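Local atomic coordinates of Lys-gingipain W83 (Porphyromonas gingivalis, PDB entry 6I9A), a protein that cleaves proteins as a secreted cysteine protease with a strong preference for lysine at the P1 position, and may act as a virulence factor in periodontal disease. Residues Ile172-Gln177 with Ser312-Phe317; Trp291-Asn296 with Glu306-Gly311; Val83-Val88 with Arg120-Ser125. One frame throughout, in Å; residues are numbered along the deposited sequence. Where two conformers were deposited one is given.

Contact 1 (Ile172-Gln177 with Ser312-Phe317); sequences IKYGMQ and SYDATF. With NA (sodium ion), chain F; NA (sodium ion), chain E.
The first torsions start Tyr174 and Asp314 off differently: Tyr174 has CG anti to the backbone N (chi1 179°), whereas Asp314 has CG anti to its carbonyl carbon, beside the backbone N. Both side chains leave their helices without pointing straight across, and they meet at their far ends, crossing at about a right angle. Ring and carboxylate planes are turned 72° against each other. Asp314 OD1 lies at the edge of the Tyr174 ring, in its plane, and stands 2.7 Å from Tyr174 OH. Tyr174 OH binds a sodium ion at 2.5 Å, and the other carboxylate oxygen, Asp314 OD2, binds the same ion. Val293, Thr308, Ser309 and a water complete its shell, and Tyr179 is a further polar partner of Asp314.

Next to this polar end, Tyr313 points toward helix 163-178. Its CD2 comes 3.7 Å from Gly175 CA, an approach that is oblique to the ring; the bare CA of the glycine allows the backbones to close to 6.3 Å between Gly175 CA and Tyr313 CA. The two tyrosine side chains run in opposite senses, rim against rim, with Tyr174 CD2 4.1 Å from Tyr313 CD2, so they are not stacked. Tyr313 OH reaches 3.6 Å from Ile172 CD1, and its polar need is met by Asn212.

The two segments belong to helices running nearly parallel, their axes 20° apart and 10.4 Å at closest approach, a spacing filled by tyrosine rings. Because one carboxylate oxygen and one phenol oxygen share the same cation, the chemistry implies that the ion joins the two helices directly and probably offsets part of the negative charge gathered in this buried place.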
# COMPACT_ATOMS: atom_id res chain seq x y z
N ILE A 172 -3.65 19.07 -7.04
CA ILE A 172 -4.93 18.36 -7.23
C ILE A 172 -5.41 18.51 -8.67
O ILE A 172 -5.93 17.55 -9.25
CB ILE A 172 -5.95 18.92 -6.20
CG1 ILE A 172 -5.51 18.65 -4.76
CG2 ILE A 172 -7.38 18.37 -6.48
CD1 ILE A 172 -5.19 17.25 -4.40
N LYS A 173 -5.19 19.68 -9.29
CA LYS A 173 -5.59 19.88 -10.68
C LYS A 173 -4.84 18.94 -11.61
O LYS A 173 -5.40 18.48 -12.61
CB LYS A 173 -5.43 21.33 -11.11
CG LYS A 173 -6.44 22.27 -10.43
CD LYS A 173 -6.16 23.75 -10.79
CE LYS A 173 -7.29 24.64 -10.29
NZ LYS A 173 -7.04 26.05 -10.67
N TYR A 174 -3.55 18.68 -11.36
CA TYR A 174 -2.78 17.73 -12.19
C TYR A 174 -3.40 16.33 -12.07
O TYR A 174 -3.66 15.68 -13.07
CB TYR A 174 -1.31 17.72 -11.68
CG TYR A 174 -0.42 16.78 -12.44
CD1 TYR A 174 0.38 17.23 -13.51
CD2 TYR A 174 -0.35 15.43 -12.10
CE1 TYR A 174 1.25 16.37 -14.17
CE2 TYR A 174 0.51 14.55 -12.78
CZ TYR A 174 1.29 15.03 -13.81
OH TYR A 174 2.16 14.23 -14.50
N GLY A 175 -3.67 15.90 -10.83
CA GLY A 175 -4.33 14.61 -10.63
C GLY A 175 -5.65 14.48 -11.40
O GLY A 175 -5.92 13.44 -12.04
N MET A 176 -6.47 15.49 -11.32
CA MET A 176 -7.75 15.49 -12.03
C MET A 176 -7.62 15.57 -13.54
O MET A 176 -8.37 14.91 -14.26
CB MET A 176 -8.66 16.64 -11.53
CG MET A 176 -9.04 16.49 -10.07
SD MET A 176 -10.24 17.68 -9.51
CE MET A 176 -9.42 19.14 -9.76
N GLN A 177 -6.67 16.35 -14.04
CA GLN A 177 -6.52 16.49 -15.47
C GLN A 177 -6.18 15.16 -16.06
O GLN A 177 -6.72 14.78 -17.11
CB GLN A 177 -5.40 17.50 -15.79
CG GLN A 177 -5.09 17.52 -17.27
CD GLN A 177 -4.20 18.63 -17.69
OE1 GLN A 177 -3.84 19.51 -16.90
NE2 GLN A 177 -3.88 18.63 -18.97
N SER A 312 3.76 10.30 -7.89
CA SER A 312 2.92 9.24 -7.33
C SER A 312 1.63 9.04 -8.14
O SER A 312 1.23 7.90 -8.39
CB SER A 312 2.60 9.51 -5.87
OG SER A 312 1.74 10.63 -5.76
N TYR A 313 0.98 10.12 -8.57
CA TYR A 313 -0.24 9.94 -9.39
C TYR A 313 0.07 9.22 -10.71
O TYR A 313 -0.61 8.28 -11.09
CB TYR A 313 -0.90 11.28 -9.71
CG TYR A 313 -1.43 12.14 -8.58
CD1 TYR A 313 -2.04 11.58 -7.46
CD2 TYR A 313 -1.41 13.52 -8.67
CE1 TYR A 313 -2.62 12.38 -6.47
CE2 TYR A 313 -2.01 14.32 -7.71
CZ TYR A 313 -2.61 13.75 -6.61
OH TYR A 313 -3.21 14.58 -5.72
N ASP A 314 1.15 9.66 -11.37
CA ASP A 314 1.54 9.05 -12.64
C ASP A 314 1.80 7.56 -12.47
O ASP A 314 1.35 6.73 -13.28
CB ASP A 314 2.82 9.69 -13.21
CG ASP A 314 2.78 11.16 -13.53
OD1 ASP A 314 1.75 11.61 -14.13
OD2 ASP A 314 3.76 11.87 -13.21
N ALA A 315 2.53 7.19 -11.40
CA ALA A 315 2.90 5.80 -11.20
C ALA A 315 1.66 4.98 -10.92
O ALA A 315 1.50 3.87 -11.48
CB ALA A 315 3.87 5.72 -10.03
N THR A 316 0.76 5.51 -10.08
CA THR A 316 -0.47 4.79 -9.74
C THR A 316 -1.14 4.33 -11.04
O THR A 316 -1.58 3.17 -11.15
CB THR A 316 -1.42 5.73 -8.96
OG1 THR A 316 -0.79 6.14 -7.71
CG2 THR A 316 -2.69 4.99 -8.59
N PHE A 317 -1.25 5.26 -12.00
CA PHE A 317 -2.02 4.99 -13.21
C PHE A 317 -1.25 4.32 -14.35
O PHE A 317 -1.86 3.98 -15.35
CB PHE A 317 -2.70 6.28 -13.67
CG PHE A 317 -3.92 6.59 -12.83
CD1 PHE A 317 -3.79 7.15 -11.57
CD2 PHE A 317 -5.18 6.15 -13.23
CE1 PHE A 317 -4.91 7.28 -10.72
CE2 PHE A 317 -6.29 6.33 -12.40
CZ PHE A 317 -6.15 6.86 -11.16
NA NA F . 4.55 13.99 -13.80
NA NA E . 0.21 1.54 -11.56
O HOH W 1 5.14 13.12 -16.00

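Contact 2 (Trp291-Asn296 with Glu306-Gly311). With NA (sodium ion), chain F.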
# COMPACT_ATOMS: atom_id res chain seq x y z
N TRP A 291 6.43 14.91 -4.97
CA TRP A 291 5.94 13.58 -4.58
C TRP A 291 4.70 13.21 -5.37
O TRP A 291 4.62 12.14 -5.95
CB TRP A 291 5.68 13.61 -3.08
CG TRP A 291 5.55 12.30 -2.38
CD1 TRP A 291 6.52 11.71 -1.61
CD2 TRP A 291 4.37 11.49 -2.21
NE1 TRP A 291 6.03 10.59 -1.00
CE2 TRP A 291 4.70 10.44 -1.32
CE3 TRP A 291 3.06 11.56 -2.70
CZ2 TRP A 291 3.78 9.50 -0.88
CZ3 TRP A 291 2.15 10.58 -2.32
CH2 TRP A 291 2.50 9.57 -1.40
N SER A 292 3.73 14.13 -5.43
CA SER A 292 2.48 13.84 -6.14
C SER A 292 2.54 13.99 -7.63
O SER A 292 1.97 13.15 -8.35
CB SER A 292 1.32 14.69 -5.63
OG SER A 292 1.02 14.40 -4.27
N VAL A 293 3.18 15.06 -8.15
CA VAL A 293 3.12 15.42 -9.57
C VAL A 293 4.31 14.94 -10.39
O VAL A 293 4.17 14.69 -11.60
CB VAL A 293 3.04 16.96 -9.62
CG1 VAL A 293 3.33 17.52 -11.00
CG2 VAL A 293 1.68 17.44 -9.13
N GLY A 294 5.48 14.88 -9.74
CA GLY A 294 6.75 14.61 -10.42
C GLY A 294 7.69 15.78 -10.21
O GLY A 294 7.29 16.91 -9.85
N ALA A 295 8.98 15.50 -10.41
CA ALA A 295 9.98 16.58 -10.39
C ALA A 295 9.78 17.51 -11.59
O ALA A 295 9.08 17.20 -12.56
CB ALA A 295 11.38 16.00 -10.40
N ASN A 296 10.47 18.67 -11.52
CA ASN A 296 10.36 19.75 -12.55
C ASN A 296 9.00 20.47 -12.46
O ASN A 296 8.71 21.29 -13.31
CB ASN A 296 10.66 19.33 -14.00
CG ASN A 296 12.11 19.47 -14.33
OD1 ASN A 296 12.81 20.36 -13.79
ND2 ASN A 296 12.61 18.57 -15.19
N GLU A 306 4.12 16.28 -19.78
CA GLU A 306 5.35 16.38 -20.59
C GLU A 306 6.43 17.16 -19.93
O GLU A 306 7.59 16.99 -20.29
CB GLU A 306 5.07 17.08 -21.95
CG GLU A 306 4.30 16.27 -22.96
CD GLU A 306 2.91 15.90 -22.50
OE1 GLU A 306 2.19 16.74 -21.91
OE2 GLU A 306 2.58 14.70 -22.67
N GLY A 307 6.09 18.02 -19.01
CA GLY A 307 7.10 18.87 -18.39
C GLY A 307 7.53 18.44 -17.01
O GLY A 307 8.28 19.18 -16.38
N THR A 308 7.07 17.25 -16.54
CA THR A 308 7.45 16.75 -15.21
C THR A 308 7.91 15.32 -15.35
O THR A 308 7.55 14.61 -16.31
CB THR A 308 6.29 16.87 -14.19
OG1 THR A 308 5.16 16.14 -14.69
CG2 THR A 308 5.89 18.31 -13.89
N SER A 309 8.67 14.84 -14.35
CA SER A 309 8.99 13.44 -14.28
C SER A 309 7.83 12.67 -13.64
O SER A 309 6.77 13.26 -13.31
CB SER A 309 10.30 13.24 -13.52
OG SER A 309 10.17 13.47 -12.12
N MET A 310 8.03 11.38 -13.42
CA MET A 310 6.96 10.57 -12.86
C MET A 310 6.77 10.83 -11.35
O MET A 310 7.70 10.70 -10.54
CB MET A 310 7.31 9.09 -13.07
CG MET A 310 6.14 8.18 -12.68
SD MET A 310 6.52 6.41 -12.61
CE MET A 310 7.55 6.35 -11.12
N GLY A 311 5.54 11.16 -10.95
CA GLY A 311 5.22 11.28 -9.53
C GLY A 311 4.27 10.18 -9.12
O GLY A 311 4.03 9.21 -9.86
NA NA F . 4.55 13.99 -13.80
O HOH W 1 5.14 13.12 -16.00
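From Ser309 to Ala295 two hydrogen bonds close the long loop that joins helix 285-293 to helix 312-317 in this caspase-like peptidase fold; the first helix ends at Gly294, and the returning loop reaches the N-cap position of the second at Gly311. Ser309 N donates to Ala295 O at 3.0 Å, and in return Ala295 N donates to Ser309 OG at 2.9 Å, although this second bond is clearly bent (136° at the hydrogen). Ala295 CB also touches this hydroxyl oxygen, which has a further hydrogen-bond partner in Tyr3 OH.

Val293 and Thr308 touch at their methyl branches, the side chains crossing at a slant; in one of the two deposited conformers of Val293, its CG1 lies 3.9 Å from Thr308 CG2. The methyl and hydroxyl branches of Thr308 do different work: OG1, set between the backbone N and the carbonyl carbon (chi1 58°), turns to a sodium ion at 2.4 Å, and it is also hydrogen-bonded to Thr304 O. Val293 O and Ser309 O bind the same ion, while Tyr174 and Asp314 supply the remaining two protein ligands.

Two glycines let the backbones pass close. Gly294 has positive phi, and its CA gives a C-H...O contact to Ser309 O at 3.2 Å with 154° at the hydrogen; Gly311 CA packs 3.6 Å from Gly294 N. On the outer side Asn296 CB meets Gly307 O. The sixth sodium ligand is a water, which donates a hydrogen bond to Thr308 O at 2.9 Å.

Contact 3 (Val83-Val88 with Arg120-Ser125); sequences VGDTDV and RMSASS. With CA (calcium ion), chain H.
Gly84 N donates to Met121 O at 2.9 Å, and the backbone of Met121 is bonded to Leu82 as well, the pattern of a parallel beta bridge between Val83 and Met121. Their CA atoms are 4.8 Å apart, just where two neighbouring strands give way to loops. Met121 is also the centre of an inverse gamma turn, closed by a weak bond from Ser122 N to Arg120 O.

Among side-chain hydrogen bonds, Arg120 NH1 donates to Gly84 O at 2.9 Å from above the carbonyl plane (41° out of it). The bend at chi3 (-70°) sets NE off the line of the extended chain; Thr86 CG2 lies over one face of the guanidinium. Ile89 O and Asp102 take further guanidinium N-H groups, the latter in a salt bridge.

Metal binding rests on Asp85, whose OD1 and OD2 both hold a calcium ion at 2.5 Å. Thr86 N donates to Asp85 OD1 at 2.7 Å, fixing the carboxylate from its own chain. Glu263, Phe254 O and three waters complete the site, and Ser122 OG, packed 3.4 Å from Asp85 CG, is a second-shell group hydrogen-bonded to Glu263.

Apolar contact is slight: Val83 CG2 and Met121 CB stand 4.3 Å apart. That side of the sheet is covered by helices 25-37 and 126-141, while strand 14-20 flanks Val83 and strand 117-121 ends the four-stranded parallel order, its other edge meeting strand 357-361.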
# COMPACT_ATOMS: atom_id res chain seq x y z
N VAL A 83 3.72 -6.14 12.20
CA VAL A 83 2.41 -6.22 12.83
C VAL A 83 2.52 -5.88 14.31
O VAL A 83 3.14 -6.62 15.07
CB VAL A 83 1.78 -7.62 12.61
CG1 VAL A 83 0.39 -7.67 13.23
CG2 VAL A 83 1.75 -7.96 11.12
N GLY A 84 1.95 -4.75 14.67
CA GLY A 84 2.02 -4.23 16.03
C GLY A 84 2.38 -2.76 16.06
O GLY A 84 2.84 -2.19 15.07
N ASP A 85 2.14 -2.18 17.21
CA ASP A 85 2.50 -0.80 17.49
C ASP A 85 3.94 -0.78 18.09
O ASP A 85 4.64 -1.79 18.13
CB ASP A 85 1.43 -0.15 18.39
CG ASP A 85 1.34 1.38 18.35
OD1 ASP A 85 2.32 2.04 17.89
OD2 ASP A 85 0.29 1.92 18.75
N THR A 86 4.35 0.40 18.53
CA THR A 86 5.74 0.64 18.98
C THR A 86 6.04 -0.01 20.31
O THR A 86 7.21 -0.12 20.65
CB THR A 86 6.06 2.14 18.98
OG1 THR A 86 5.15 2.80 19.85
CG2 THR A 86 6.00 2.73 17.56
N ASP A 87 5.03 -0.49 21.02
CA ASP A 87 5.27 -1.23 22.28
C ASP A 87 5.86 -2.62 21.97
O ASP A 87 6.44 -3.24 22.87
CB ASP A 87 3.97 -1.38 23.07
CG ASP A 87 2.80 -2.06 22.42
OD1 ASP A 87 2.75 -2.11 21.13
OD2 ASP A 87 1.95 -2.56 23.15
N VAL A 88 5.74 -3.13 20.74
CA VAL A 88 6.28 -4.44 20.39
C VAL A 88 7.34 -4.35 19.25
O VAL A 88 8.29 -5.14 19.24
CB VAL A 88 5.23 -5.53 20.09
CG1 VAL A 88 4.41 -5.91 21.31
CG2 VAL A 88 4.33 -5.15 18.94
N ARG A 120 3.19 -1.21 8.09
CA ARG A 120 2.94 -1.54 9.48
C ARG A 120 1.46 -1.62 9.75
O ARG A 120 0.73 -0.64 9.60
CB ARG A 120 3.62 -0.52 10.42
CG ARG A 120 3.30 -0.72 11.91
CD ARG A 120 3.91 0.36 12.77
NE ARG A 120 5.37 0.27 12.87
CZ ARG A 120 6.01 -0.11 13.97
NH1 ARG A 120 5.34 -0.65 15.01
NH2 ARG A 120 7.32 -0.00 14.04
N MET A 121 0.99 -2.82 10.15
CA MET A 121 -0.36 -3.06 10.61
C MET A 121 -0.33 -2.73 12.09
O MET A 121 -0.10 -3.60 12.93
CB MET A 121 -0.74 -4.52 10.34
CG MET A 121 -0.57 -4.93 8.88
SD MET A 121 -1.99 -4.49 7.87
CE MET A 121 -2.91 -5.86 8.22
N SER A 122 -0.47 -1.45 12.43
CA SER A 122 -0.34 -1.01 13.82
C SER A 122 -1.66 -1.19 14.56
O SER A 122 -2.68 -0.58 14.18
CB SER A 122 0.09 0.45 13.88
OG SER A 122 0.15 0.77 15.27
N ALA A 123 -1.63 -1.99 15.62
CA ALA A 123 -2.81 -2.27 16.42
C ALA A 123 -2.41 -2.31 17.87
O ALA A 123 -1.29 -2.73 18.18
CB ALA A 123 -3.40 -3.62 16.01
N SER A 124 -3.35 -1.96 18.77
CA SER A 124 -3.09 -2.05 20.19
C SER A 124 -3.79 -3.24 20.82
O SER A 124 -3.66 -3.47 22.04
CB SER A 124 -3.55 -0.76 20.89
OG SER A 124 -4.95 -0.61 20.89
N SER A 125 -4.57 -3.97 20.07
CA SER A 125 -5.28 -5.15 20.54
C SER A 125 -5.50 -6.08 19.36
O SER A 125 -5.57 -5.62 18.20
CB SER A 125 -6.63 -4.71 21.11
OG SER A 125 -7.49 -4.25 20.08
CA CA H . 1.10 4.21 18.11
O HOH W 2 1.08 -3.60 19.58
O HOH W 3 2.61 4.07 20.01
O HOH W 4 -0.46 -2.23 22.17
O HOH W 5 1.03 6.62 18.56
O HOH W 6 -0.68 4.51 19.65

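In the fold
Contact 3 comes first along the chain, and both segments of contact 2 then fall between those of contact 1. Contacts 1 and 2 are neighbours, with centres 9 Å apart; they share one sodium ion and its water, and Ser312 N probably bonds to Trp291 O where the end of helix 285-293 meets the start of helix 312-317. Contact 3 lies across the chain's centre, about 31 and 34 Å away between centres. It belongs to the four-stranded parallel sheet, whereas the other two pack beside the six-stranded mixed sheet; backbone bonds of Arg120 to Val359 and Gly361 link the sheets. Metal ions thus join segments far apart in sequence on both sides of the chain's centre.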